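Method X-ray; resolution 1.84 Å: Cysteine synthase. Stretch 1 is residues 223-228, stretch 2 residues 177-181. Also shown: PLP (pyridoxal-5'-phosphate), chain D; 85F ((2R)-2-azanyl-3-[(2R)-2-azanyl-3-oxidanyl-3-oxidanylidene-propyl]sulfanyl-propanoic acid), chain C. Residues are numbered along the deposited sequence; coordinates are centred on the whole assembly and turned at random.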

# COMPACT_ATOMS: atom_id res chain seq x y z
N GLN A 223 13.51 -10.71 -6.01
CA GLN A 223 13.73 -9.32 -6.39
C GLN A 223 14.05 -8.41 -5.22
O GLN A 223 13.35 -8.44 -4.20
CB GLN A 223 12.51 -8.78 -7.16
CG GLN A 223 12.21 -9.52 -8.44
CD GLN A 223 11.08 -8.88 -9.25
OE1 GLN A 223 10.98 -7.64 -9.36
NE2 GLN A 223 10.22 -9.73 -9.84
N GLY A 224 15.10 -7.58 -5.37
CA GLY A 224 15.53 -6.69 -4.29
C GLY A 224 16.66 -7.29 -3.47
O GLY A 224 17.57 -6.58 -2.97
N MET A 225 16.66 -8.61 -3.31
CA MET A 225 17.76 -9.24 -2.56
C MET A 225 18.90 -9.60 -3.53
O MET A 225 18.79 -9.43 -4.75
CB MET A 225 17.25 -10.46 -1.81
CG MET A 225 16.64 -10.11 -0.46
SD MET A 225 15.79 -11.46 0.36
CE MET A 225 17.15 -12.67 0.45
N GLY A 226 20.01 -10.07 -2.98
CA GLY A 226 21.17 -10.44 -3.75
C GLY A 226 22.12 -9.27 -3.90
O GLY A 226 21.72 -8.12 -3.77
N MET A 227 23.36 -9.58 -4.20
CA MET A 227 24.44 -8.59 -4.29
C MET A 227 25.10 -8.70 -5.64
O MET A 227 25.83 -9.66 -5.88
CB MET A 227 25.45 -8.90 -3.20
CG MET A 227 24.93 -8.46 -1.84
SD MET A 227 26.00 -8.99 -0.48
CE MET A 227 25.05 -8.45 0.94
N SER A 228 24.82 -7.75 -6.53
CA SER A 228 25.30 -7.83 -7.92
C SER A 228 26.09 -6.61 -8.40
O SER A 228 26.19 -6.37 -9.63
CB SER A 228 24.15 -8.14 -8.88
OG SER A 228 23.16 -7.13 -8.96
N1 PLP D . 13.77 -6.69 -0.39
C2 PLP D . 13.42 -5.79 -1.32
C2A PLP D . 12.03 -5.86 -1.96
C3 PLP D . 14.30 -4.76 -1.70
O3 PLP D . 13.91 -3.86 -2.64
C4 PLP D . 15.56 -4.68 -1.12
C4A PLP D . 16.55 -3.59 -1.51
C5 PLP D . 15.89 -5.63 -0.15
C6 PLP D . 14.97 -6.61 0.20
C5A PLP D . 17.23 -5.63 0.57
O4P PLP D . 17.30 -4.50 1.50
P PLP D . 18.70 -3.78 1.90
O1P PLP D . 18.48 -2.90 3.00
O2P PLP D . 19.14 -3.15 0.67
O3P PLP D . 19.61 -4.92 2.18
N 85F C . 16.53 -3.25 -2.80
CA 85F C . 17.48 -2.25 -3.33
CB 85F C . 18.58 -2.95 -4.15
SG 85F C . 19.73 -3.90 -3.17
CD 85F C . 20.99 -4.51 -4.31
CE 85F C . 20.45 -5.44 -5.43
NZ2 85F C . 19.60 -6.51 -4.89
CZ1 85F C . 21.68 -6.08 -6.13
OH1 85F C . 21.42 -7.02 -6.94
OH2 85F C . 22.85 -5.69 -5.87
C 85F C . 16.77 -1.23 -4.19
OXT 85F C . 15.56 -1.05 -3.97
O 85F C . 17.47 -0.59 -5.02
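Stretch 2 177-181: CGTGT

How does stretch 2 run against stretch 1? Its first two residues, C177 and G178, close a strand that begins earlier in the chain, and from T179 onward the backbone continues as loop or turn. Stretch 1 has no regular helix or strand. Taken from G178 to G180 and from G224 to M227, the touching parts head 65° apart, so the two segments cross obliquely. Their nearest CA atoms are those of M225 and G180, 4.3 Å from each other, and the whole contact buries 281 Å², counting both sides.

What holds the two backbones together? One hydrogen bond links them, from G226 N to T179 O at 3.0 Å, with an angle of 142° at the hydrogen. The same carbonyl also receives a CA-H...O contact, M225 CA lying 3.1 Å from T179 O. A second such contact runs the other way, with G180 CA 3.4 Å from G226 O and a straighter angle of 146°. T179 and G180 thus meet M225 and G226 mainly through main-chain atoms.

Where do side chains enter, and why are glycines so frequent here? The m, t, p side chain of M225 places SD 3.9 Å from G178 CA; an ideal CB on G178 would come 2.8 Å from that sulfur and clash. At G180, where CA packs 3.7 Å from G224 O, an ideal CB would fall only 2.4 Å from the same oxygen. M227 starts sideways, but its end comes nearer to stretch 2: CG is 3.3 Å from G180 O, and CE is 4.0 Å from T179 OG1. G224 and G226 have backbone angles that by themselves call for glycine.

How do the bound groups share this junction? The phosphate of PLP accepts hydrogen bonds from stretch 2: G180 N to O3P of PLP at 2.8 Å, T181 N to O2P of PLP at 2.9 Å, and T181 OG1 to O2P at 2.8 Å. Stretch 1 instead gathers three carbonyls around one amino group of 85F, NZ2, which donates to G224 O at 2.8 Å, to G226 O at 2.9 Å and, weakly, to M225 O at 3.0 Å. S228, beyond reach of stretch 2, binds the 85F carboxyl group with OH1 and OH2, S228 N lying 2.9 Å from OH2 and S228 OG 2.7 Å from OH1. The carbonyls of G224 and G226 therefore serve two neighbours, packing against G180 CA while accepting from 85F.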

# COMPACT_ATOMS: atom_id res chain seq x y z
N CYS A 177 16.60 -10.68 8.56
CA CYS A 177 16.40 -9.64 7.56
C CYS A 177 17.05 -10.01 6.22
O CYS A 177 18.20 -10.49 6.19
CB CYS A 177 16.99 -8.33 8.07
SG CYS A 177 16.59 -6.87 7.10
N GLY A 178 16.31 -9.80 5.13
CA GLY A 178 16.85 -10.04 3.81
C GLY A 178 17.90 -9.01 3.46
O GLY A 178 17.86 -7.91 4.00
N THR A 179 18.82 -9.34 2.57
CA THR A 179 19.89 -8.43 2.17
C THR A 179 19.97 -8.19 0.66
O THR A 179 19.73 -9.08 -0.16
CB THR A 179 21.29 -8.91 2.65
OG1 THR A 179 21.61 -10.18 2.02
CG2 THR A 179 21.30 -9.04 4.16
N GLY A 180 20.33 -6.95 0.34
CA GLY A 180 20.70 -6.51 -1.00
C GLY A 180 21.88 -5.55 -0.84
O GLY A 180 23.03 -5.90 -1.15
N THR A 181 21.62 -4.33 -0.36
CA THR A 181 22.72 -3.47 0.09
C THR A 181 23.32 -3.99 1.43
O THR A 181 24.52 -3.86 1.67
CB THR A 181 22.31 -1.99 0.30
OG1 THR A 181 21.47 -1.86 1.45
CG2 THR A 181 21.68 -1.38 -0.95